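Local coordinates for acetyl-CoA C-acetyltransferase (Syntrophomonas wolfei subsp. wolfei, PDB 7N7Z), which catalyses acetyl transfer between two acetyl-CoA molecules, a reversible thiolase condensation that yields acetoacetyl-CoA and free coenzyme A, at the interface of chains A and B and the interface of chains A and C. Sequence-based numbering; all coordinates share one arbitrary frame. Chains: chain A/B/C, Acetyl-CoA C-acetyltransferase.

Contact 1: the interface of chains A and B. Residues chain A 128-130, 150; chain B 29, 64-65, 124, 126.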
loop_
_atom_site.group_PDB
_atom_site.type_symbol
_atom_site.label_atom_id
_atom_site.label_comp_id
_atom_site.label_asym_id
_atom_site.label_seq_id
_atom_site.Cartn_x
_atom_site.Cartn_y
_atom_site.Cartn_z
ATOM N N LEU A 128 -6.577 -2.275 2.976
ATOM C CA LEU A 128 -7.178 -1.089 2.384
ATOM C C LEU A 128 -6.270 0.122 2.534
ATOM O O LEU A 128 -5.613 0.297 3.566
ATOM C CB LEU A 128 -8.529 -0.776 3.031
ATOM C CG LEU A 128 -9.579 -1.882 2.993
ATOM C CD1 LEU A 128 -10.764 -1.509 3.870
ATOM C CD2 LEU A 128 -10.028 -2.153 1.570
ATOM N N LEU A 129 -6.250 0.960 1.499
ATOM C CA LEU A 129 -5.619 2.278 1.531
ATOM C C LEU A 129 -6.737 3.298 1.323
ATOM O O LEU A 129 -7.187 3.513 0.193
ATOM C CB LEU A 129 -4.535 2.405 0.464
ATOM C CG LEU A 129 -3.312 1.502 0.619
ATOM C CD1 LEU A 129 -2.462 1.549 -0.642
ATOM C CD2 LEU A 129 -2.493 1.903 1.834
ATOM N N GLN A 130 -7.187 3.920 2.413
ATOM C CA GLN A 130 -8.346 4.803 2.339
ATOM C C GLN A 130 -8.018 6.146 1.696
ATOM O O GLN A 130 -8.883 6.736 1.038
ATOM C CB GLN A 130 -8.926 5.023 3.739
ATOM C CG GLN A 130 -10.284 5.719 3.750
ATOM C CD GLN A 130 -11.352 4.926 3.020
ATOM O OE1 GLN A 130 -11.983 5.424 2.089
ATOM N NE2 GLN A 130 -11.559 3.686 3.441
ATOM N N ASP A 150 -13.543 -3.541 8.515
ATOM C CA ASP A 150 -14.794 -3.743 7.797
ATOM C C ASP A 150 -15.544 -4.988 8.259
ATOM O O ASP A 150 -16.519 -5.384 7.612
ATOM C CB ASP A 150 -14.528 -3.834 6.292
ATOM C CG ASP A 150 -14.305 -2.476 5.647
ATOM O OD1 ASP A 150 -14.571 -1.440 6.293
ATOM O OD2 ASP A 150 -13.858 -2.447 4.481
ATOM N N ARG B 29 -18.460 10.614 3.726
ATOM C CA ARG B 29 -18.399 9.175 3.532
ATOM C C ARG B 29 -19.800 8.605 3.321
ATOM O O ARG B 29 -20.815 9.231 3.642
ATOM C CB ARG B 29 -17.722 8.502 4.725
ATOM C CG ARG B 29 -16.313 9.014 5.007
ATOM C CD ARG B 29 -15.309 8.517 3.973
ATOM N NE ARG B 29 -15.229 7.061 3.935
ATOM C CZ ARG B 29 -14.581 6.321 4.825
ATOM N NH1 ARG B 29 -13.944 6.867 5.848
ATOM N NH2 ARG B 29 -14.573 4.998 4.685
ATOM N N GLY B 64 -14.234 -0.102 3.340
ATOM C CA GLY B 64 -13.872 1.151 3.967
ATOM C C GLY B 64 -14.926 1.754 4.871
ATOM O O GLY B 64 -14.614 2.693 5.615
ATOM N N ASN B 65 -16.157 1.245 4.841
ATOM C CA ASN B 65 -17.274 1.858 5.545
ATOM C C ASN B 65 -17.643 1.137 6.839
ATOM O O ASN B 65 -18.712 1.402 7.399
ATOM C CB ASN B 65 -18.489 1.932 4.617
ATOM C CG ASN B 65 -18.276 2.895 3.461
ATOM O OD1 ASN B 65 -18.336 2.509 2.292
ATOM N ND2 ASN B 65 -18.016 4.156 3.786
ATOM N N ASN B 124 -14.922 8.096 -2.305
ATOM C CA ASN B 124 -14.231 7.584 -1.127
ATOM C C ASN B 124 -14.089 6.065 -1.149
ATOM O O ASN B 124 -13.906 5.448 -0.093
ATOM C CB ASN B 124 -14.955 8.028 0.146
ATOM C CG ASN B 124 -14.739 9.497 0.455
ATOM O OD1 ASN B 124 -13.655 9.902 0.877
ATOM N ND2 ASN B 124 -15.774 10.305 0.245
ATOM N N PRO B 126 -11.912 2.948 -1.336
ATOM C CA PRO B 126 -10.472 2.796 -1.106
ATOM C C PRO B 126 -9.799 2.042 -2.243
ATOM O O PRO B 126 -10.431 1.557 -3.184
ATOM C CB PRO B 126 -10.396 2.012 0.208
ATOM C CG PRO B 126 -11.683 1.256 0.272
ATOM C CD PRO B 126 -12.710 2.086 -0.444
HETATM O O HOH W 1 -11.896 8.157 0.869
#

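Contact 2: the interface of chains A and B. Residues chain A 29, 64-65, 124-126; chain B 128, 130, 150.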
loop_
_atom_site.group_PDB
_atom_site.type_symbol
_atom_site.label_atom_id
_atom_site.label_comp_id
_atom_site.label_asym_id
_atom_site.label_seq_id
_atom_site.Cartn_x
_atom_site.Cartn_y
_atom_site.Cartn_z
ATOM N N ARG A 29 -9.104 -18.600 -3.595
ATOM C CA ARG A 29 -9.877 -17.396 -3.348
ATOM C C ARG A 29 -11.337 -17.743 -3.067
ATOM O O ARG A 29 -11.800 -18.864 -3.297
ATOM C CB ARG A 29 -9.772 -16.439 -4.534
ATOM C CG ARG A 29 -8.339 -16.071 -4.911
ATOM C CD ARG A 29 -7.732 -15.055 -3.946
ATOM N NE ARG A 29 -8.569 -13.871 -3.781
ATOM C CZ ARG A 29 -8.526 -12.802 -4.564
ATOM N NH1 ARG A 29 -7.693 -12.726 -5.590
ATOM N NH2 ARG A 29 -9.342 -11.782 -4.313
ATOM N N GLY A 64 -12.059 -7.286 -3.050
ATOM C CA GLY A 64 -11.015 -8.054 -3.691
ATOM C C GLY A 64 -11.492 -9.193 -4.567
ATOM O O GLY A 64 -10.677 -9.765 -5.301
ATOM N N ASN A 65 -12.779 -9.535 -4.526
ATOM C CA ASN A 65 -13.291 -10.716 -5.206
ATOM C C ASN A 65 -13.975 -10.400 -6.531
ATOM O O ASN A 65 -14.670 -11.263 -7.077
ATOM C CB ASN A 65 -14.255 -11.465 -4.285
ATOM C CG ASN A 65 -13.547 -12.117 -3.113
ATOM O OD1 ASN A 65 -12.675 -12.964 -3.298
ATOM N ND2 ASN A 65 -13.916 -11.720 -1.901
ATOM N N ASN A 124 -7.671 -14.414 2.377
ATOM C CA ASN A 124 -7.475 -13.617 1.173
ATOM C C ASN A 124 -8.199 -12.274 1.231
ATOM O O ASN A 124 -8.382 -11.628 0.193
ATOM C CB ASN A 124 -7.925 -14.409 -0.055
ATOM C CG ASN A 124 -6.966 -15.528 -0.407
ATOM O OD1 ASN A 124 -5.835 -15.281 -0.824
ATOM N ND2 ASN A 124 -7.412 -16.766 -0.238
ATOM N N ILE A 125 -8.613 -11.839 2.414
ATOM C CA ILE A 125 -9.181 -10.491 2.536
ATOM C C ILE A 125 -8.069 -9.469 2.327
ATOM O O ILE A 125 -7.014 -9.567 2.980
ATOM C CB ILE A 125 -9.846 -10.310 3.902
ATOM C CG1 ILE A 125 -11.080 -11.208 4.019
ATOM C CG2 ILE A 125 -10.240 -8.850 4.112
ATOM C CD1 ILE A 125 -11.661 -11.277 5.417
ATOM N N PRO A 126 -8.236 -8.491 1.443
ATOM C CA PRO A 126 -7.155 -7.540 1.177
ATOM C C PRO A 126 -7.048 -6.486 2.272
ATOM O O PRO A 126 -7.918 -6.342 3.131
ATOM C CB PRO A 126 -7.562 -6.911 -0.159
ATOM C CG PRO A 126 -9.049 -6.972 -0.150
ATOM C CD PRO A 126 -9.419 -8.228 0.601
ATOM N N LEU B 128 -7.066 -1.261 -2.845
ATOM C CA LEU B 128 -6.821 -2.549 -2.210
ATOM C C LEU B 128 -5.368 -2.977 -2.370
ATOM O O LEU B 128 -4.746 -2.731 -3.408
ATOM C CB LEU B 128 -7.721 -3.638 -2.800
ATOM C CG LEU B 128 -9.183 -3.296 -3.077
ATOM C CD1 LEU B 128 -9.808 -4.379 -3.943
ATOM C CD2 LEU B 128 -9.955 -3.124 -1.781
ATOM N N GLN B 130 -3.943 -6.557 -2.311
ATOM C CA GLN B 130 -4.438 -7.929 -2.261
ATOM C C GLN B 130 -3.463 -8.857 -1.544
ATOM O O GLN B 130 -3.885 -9.753 -0.804
ATOM C CB GLN B 130 -4.721 -8.430 -3.678
ATOM C CG GLN B 130 -5.505 -9.734 -3.745
ATOM C CD GLN B 130 -6.893 -9.623 -3.137
ATOM O OE1 GLN B 130 -7.847 -9.221 -3.806
ATOM N NE2 GLN B 130 -7.012 -9.988 -1.864
ATOM N N ASP B 150 -13.474 -4.173 -8.435
ATOM C CA ASP B 150 -14.569 -4.787 -7.697
ATOM C C ASP B 150 -15.934 -4.252 -8.115
ATOM O O ASP B 150 -16.935 -4.567 -7.463
ATOM C CB ASP B 150 -14.372 -4.574 -6.193
ATOM C CG ASP B 150 -13.392 -5.560 -5.580
ATOM O OD1 ASP B 150 -13.031 -6.556 -6.245
ATOM O OD2 ASP B 150 -12.978 -5.332 -4.424
HETATM O O HOH W 2 -4.851 -10.761 1.521
HETATM O O HOH W 3 -7.763 -10.124 -6.868
HETATM O O HOH W 4 -5.073 -12.548 -1.207
#

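Contact 3: the interface of chains A and B. Residues chain A 60-61, 149-150; chain B 62-63, 66-67.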
loop_
_atom_site.group_PDB
_atom_site.type_symbol
_atom_site.label_atom_id
_atom_site.label_comp_id
_atom_site.label_asym_id
_atom_site.label_seq_id
_atom_site.Cartn_x
_atom_site.Cartn_y
_atom_site.Cartn_z
ATOM N N CYS A 60 -19.102 -11.764 3.852
ATOM C CA CYS A 60 -18.941 -10.581 4.688
ATOM C C CYS A 60 -18.052 -9.529 4.036
ATOM O O CYS A 60 -18.386 -8.339 4.062
ATOM C CB CYS A 60 -18.364 -10.969 6.051
ATOM S SG CYS A 60 -18.323 -9.609 7.241
ATOM N N LEU A 61 -16.928 -9.939 3.450
ATOM C CA LEU A 61 -15.978 -9.021 2.824
ATOM C C LEU A 61 -15.972 -9.277 1.319
ATOM O O LEU A 61 -15.332 -10.217 0.839
ATOM C CB LEU A 61 -14.580 -9.186 3.417
ATOM C CG LEU A 61 -14.312 -8.616 4.815
ATOM C CD1 LEU A 61 -14.695 -7.144 4.910
ATOM C CD2 LEU A 61 -15.032 -9.430 5.884
ATOM N N SER A 149 -11.382 -3.793 10.260
ATOM C CA SER A 149 -12.048 -2.500 10.144
ATOM C C SER A 149 -13.414 -2.635 9.483
ATOM O O SER A 149 -14.358 -1.925 9.848
ATOM C CB SER A 149 -11.164 -1.523 9.365
ATOM O OG SER A 149 -10.891 -1.998 8.057
ATOM N N ASP A 150 -13.543 -3.541 8.515
ATOM C CA ASP A 150 -14.794 -3.743 7.797
ATOM C C ASP A 150 -15.544 -4.988 8.259
ATOM O O ASP A 150 -16.519 -5.384 7.612
ATOM C CB ASP A 150 -14.528 -3.834 6.292
ATOM C CG ASP A 150 -14.305 -2.476 5.647
ATOM O OD1 ASP A 150 -14.571 -1.440 6.293
ATOM O OD2 ASP A 150 -13.858 -2.447 4.481
ATOM N N HIS B 62 -18.720 -1.920 -0.417
ATOM C CA HIS B 62 -18.688 -1.935 1.044
ATOM C C HIS B 62 -17.372 -1.394 1.588
ATOM O O HIS B 62 -17.358 -0.634 2.566
ATOM C CB HIS B 62 -18.914 -3.379 1.507
ATOM C CG HIS B 62 -18.598 -3.636 2.949
ATOM N ND1 HIS B 62 -18.310 -4.900 3.419
ATOM C CD2 HIS B 62 -18.571 -2.819 4.029
ATOM C CE1 HIS B 62 -18.093 -4.846 4.720
ATOM N NE2 HIS B 62 -18.244 -3.595 5.115
ATOM N N ALA B 63 -16.258 -1.782 0.973
ATOM C CA ALA B 63 -14.938 -1.587 1.561
ATOM C C ALA B 63 -14.754 -0.178 2.112
ATOM O O ALA B 63 -15.069 0.813 1.448
ATOM C CB ALA B 63 -13.864 -1.882 0.512
ATOM N N GLY B 66 -16.790 0.237 7.328
ATOM C CA GLY B 66 -16.978 -0.345 8.643
ATOM C C GLY B 66 -17.820 -1.606 8.643
ATOM O O GLY B 66 -18.260 -2.119 7.611
ATOM N N SER B 67 -18.048 -2.110 9.856
ATOM C CA SER B 67 -18.795 -3.349 10.043
ATOM C C SER B 67 -20.278 -3.110 9.784
ATOM O O SER B 67 -20.889 -2.239 10.414
ATOM C CB SER B 67 -18.581 -3.883 11.458
ATOM O OG SER B 67 -17.259 -4.362 11.637
#

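Contact 4: the interface of chains A and C. Residues chain A 21, 127, 145, 148; chain C 137-139.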
loop_
_atom_site.group_PDB
_atom_site.type_symbol
_atom_site.label_atom_id
_atom_site.label_comp_id
_atom_site.label_asym_id
_atom_site.label_seq_id
_atom_site.Cartn_x
_atom_site.Cartn_y
_atom_site.Cartn_z
ATOM N N TYR A 21 -6.980 -20.055 9.297
ATOM C CA TYR A 21 -6.527 -18.744 8.848
ATOM C C TYR A 21 -5.113 -18.840 8.296
ATOM O O TYR A 21 -4.186 -19.250 9.001
ATOM C CB TYR A 21 -6.581 -17.752 10.011
ATOM C CG TYR A 21 -6.103 -16.359 9.669
ATOM C CD1 TYR A 21 -6.860 -15.522 8.861
ATOM C CD2 TYR A 21 -4.902 -15.875 10.168
ATOM C CE1 TYR A 21 -6.433 -14.246 8.554
ATOM C CE2 TYR A 21 -4.464 -14.602 9.865
ATOM C CZ TYR A 21 -5.234 -13.791 9.058
ATOM O OH TYR A 21 -4.803 -12.520 8.755
ATOM N N TYR A 127 -5.943 -5.751 2.227
ATOM C CA TYR A 127 -5.769 -4.558 3.040
ATOM C C TYR A 127 -6.220 -3.331 2.250
ATOM O O TYR A 127 -6.247 -3.332 1.017
ATOM C CB TYR A 127 -4.312 -4.410 3.476
ATOM C CG TYR A 127 -3.974 -5.134 4.764
ATOM C CD1 TYR A 127 -4.001 -6.522 4.834
ATOM C CD2 TYR A 127 -3.627 -4.429 5.908
ATOM C CE1 TYR A 127 -3.691 -7.186 6.011
ATOM C CE2 TYR A 127 -3.315 -5.083 7.089
ATOM C CZ TYR A 127 -3.349 -6.461 7.135
ATOM O OH TYR A 127 -3.038 -7.115 8.309
ATOM N N ASP A 145 -6.383 -3.406 7.842
ATOM C CA ASP A 145 -6.856 -4.781 7.700
ATOM C C ASP A 145 -8.375 -4.751 7.595
ATOM O O ASP A 145 -9.075 -4.560 8.591
ATOM C CB ASP A 145 -6.397 -5.619 8.888
ATOM C CG ASP A 145 -6.726 -7.090 8.729
ATOM O OD1 ASP A 145 -7.529 -7.433 7.837
ATOM O OD2 ASP A 145 -6.176 -7.906 9.497
ATOM N N LEU A 148 -10.761 -6.633 9.908
ATOM C CA LEU A 148 -11.092 -6.035 11.194
ATOM C C LEU A 148 -11.899 -4.751 11.034
ATOM O O LEU A 148 -12.987 -4.624 11.605
ATOM C CB LEU A 148 -9.810 -5.751 11.982
ATOM C CG LEU A 148 -8.940 -6.962 12.325
ATOM C CD1 LEU A 148 -7.663 -6.520 13.017
ATOM C CD2 LEU A 148 -9.705 -7.946 13.191
ATOM N N ARG C 137 0.173 -9.948 8.139
ATOM C CA ARG C 137 -0.372 -11.084 8.874
ATOM C C ARG C 137 -1.764 -10.787 9.424
ATOM O O ARG C 137 -2.737 -11.446 9.045
ATOM C CB ARG C 137 0.572 -11.489 10.011
ATOM C CG ARG C 137 2.062 -11.387 9.675
ATOM C CD ARG C 137 2.424 -12.110 8.380
ATOM N NE ARG C 137 2.085 -13.528 8.415
ATOM C CZ ARG C 137 2.303 -14.376 7.418
ATOM N NH1 ARG C 137 2.858 -13.981 6.283
ATOM N NH2 ARG C 137 1.957 -15.652 7.564
ATOM N N MET C 138 -1.868 -9.815 10.327
ATOM C CA MET C 138 -3.156 -9.417 10.878
ATOM C C MET C 138 -2.998 -8.059 11.544
ATOM O O MET C 138 -1.921 -7.719 12.041
ATOM C CB MET C 138 -3.688 -10.449 11.880
ATOM C CG MET C 138 -5.092 -10.145 12.391
ATOM S SD MET C 138 -5.901 -11.559 13.163
ATOM C CE MET C 138 -5.535 -11.255 14.889
ATOM N N GLY C 139 -4.077 -7.286 11.537
ATOM C CA GLY C 139 -4.083 -5.979 12.157
ATOM C C GLY C 139 -3.556 -4.892 11.235
ATOM O O GLY C 139 -2.912 -5.148 10.219
#

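Contact 1: the interface of chains A and B
The side-chain amide of A:Gln130 lies over one face of the B:Arg29 guanidinium, the planes 25° apart and stacked, with the amide oxygen OE1 displaced toward the rim. The two side chains come from opposite directions, and A:Gln130 CD sits 3.6 Å from B:Arg29 NH2. At the edge of the guanidinium, in its plane, is the carbonyl carbon of B:Gly64. B:Arg29 NH2 also donates a bent hydrogen bond of 2.5 Å to B:Gly64 O, approaching from above the carbonyl plane; the edge of the guanidinium is thus tied to its own chain while one face receives the glutamine amide. A:Gln130 reaches the guanidinium because its CG stands opposite the backbone N (chi1 -169°) and the chain then folds at chi2. As modelled, A:Gln130 OE1 is 2.9 Å from B:Asn124 O, a clash of two acceptors; the amide may well be flipped, which makes its assigned oxygen and nitrogen doubtful. On the other flank, B:Gly64 N donates a nearly straight hydrogen bond of 2.6 Å (172° at H) to A:Asp150 OD2, meeting the carboxylate on its syn side. Glycine suits this turn, whose phi is positive, and its lack of a side chain probably lets the carboxylate come close. Apolar packing completes the dimer patch: the branched end of A:Leu128 spans two neighbours, its CD1 facing B:Gly64 and its CD2 lying 4.0 Å from CG of the B:Pro126 ring.

Contact 2: the interface of chains A and B
B:Gln130 O, a backbone carbonyl oxygen, is gripped by two waters that carry its bonding into chain A. Water 2, 2.7 Å from B:Gln130 O, continues to A:Ile125 O, while water 4 leads to the side-chain oxygen OD1 of A:Asn124. The waters thus bridge carbonyl oxygens of this dimer patch that can only accept and so cannot bond one another directly. B:Gln130 CG stands opposite the backbone N (chi1 -168°) and the chain bends at chi2, which carries the amide to A:Arg29. The amide is turned 46° from the guanidinium plane, with NE2 over the guanidinium face near the rim. A:Arg29 NH2 is 3.0 Å from B:Gln130 OE1, but its N-H points away; the arginine instead bonds A:Gly64 O at 2.6 Å. Water 3, in the guanidinium plane and 2.9 Å from A:Arg29 NH1, links that group to B:Gln130 OE1. Glutamine's length suits it to reach between A:Arg29 and A:Pro126; its NE2 is 3.0 Å from A:Asn124 O, without a hydrogen bond as modelled. The opposite edge is held by B:Asp150, whose OD2 accepts a hydrogen bond from A:Gly64 N. Beneath the amide, the A:Pro126 ring offers a rigid apolar surface, its CB lying 3.6 Å from B:Gln130 NE2.

Contact 3: the interface of chains A and B
A:Asp150 and B:Gly66 form a direct polar link: B:Gly66 N donates to A:Asp150 OD1 at 3.0 Å, reaching the carboxylate from the anti side and well out of its plane. The second oxygen, OD2, lies against the backbone carbons of B:Ala63. With CG set opposite the carbonyl carbon (chi1 -78°), the side chain directs its carboxylate toward the chain B loop. The imidazole of B:His62 runs antiparallel alongside A:Asp150, their planes 32° apart, and its CE1 comes 3.3 Å from the backbone oxygen A:Asp150 O. Exchanging A:Asp150 for an alanine would probably leave the B:Gly66 amide without its acceptor and the loop free to shift. Further out, B:His62 NE2 donates a hydrogen bond of 2.9 Å to B:Gly66 O, which lies in the ring plane. The imidazole thereby braces the very residue whose amide meets the aspartate, a task suited to a flat ring with an N-H at its edge. A:Leu61 CD1 nears B:His62 CE1 from the A:Asp150 side, and A:Cys60 O sits off the ND1/CE1 edge. In the fold, A:Asp150 belongs to helix 146-152, while the B loop lies between strand 54-58 and helix 69-77, and the patch centre is about 11 Å from A:Cys92, the predicted acyl-accepting nucleophile.

Contact 4: the interface of chains A and C
Residues 137-139 of chain C, a loop leading into strand 141-145, dock against chain A where strands 127-129 and 141-145, helix 146-152 and the loop at A:Tyr21 come together. Two hydrogen bonds hold the C:Gly139 backbone. A:Tyr127 OH donates to C:Gly139 O at 2.7 Å, the acceptor lying at the ring edge, in its plane. C:Gly139 N in turn donates to A:Asp145 OD2 at 3.0 Å (155° at H), using the anti lone pair of the carboxylate. A:Asp145 CA lies 3.6 Å above one face of the A:Tyr127 ring, toward the rim, and probably limits its turning. Put a phenylalanine at A:Tyr127, and C:Gly139 O is likely to lose its hydrogen-bond donor. Glycine suits the loop because phi is positive (85°), and its bare CA lets A:Leu148 CD1 approach to 3.7 Å. A:Tyr21 extends its ring with CG opposite the backbone N (chi1 179°), bringing OH toward C:Arg137 O, although the modelled separation is too short to trust. C:Met138 lies beside A:Tyr21 and A:Asp145. The loop probably belongs to the projecting segment through which tetrameric thiolases associate; the centre of the contact is about 13 Å from A:His358, a predicted active-site base.

Contacts 1 and 2 are twins related by the two-fold axis of the A/B dimer, with C-alpha centres about 13 Å apart. Contact 3 adjoins contact 1 at about 9 Å, and the two share A:Asp150, whose separate oxygens serve amides two residues apart in one B loop. Contact 4 lies about 12 Å from contacts 2 and 3 and about 15 Å from contact 1. Strand 127-129 and helix 146-152 each supply residues to both the A/B and A/C interfaces, so dimer pairing and attachment of the further subunit may be coupled within the four-chain assembly, about 11 to 19 Å from predicted active-site residues.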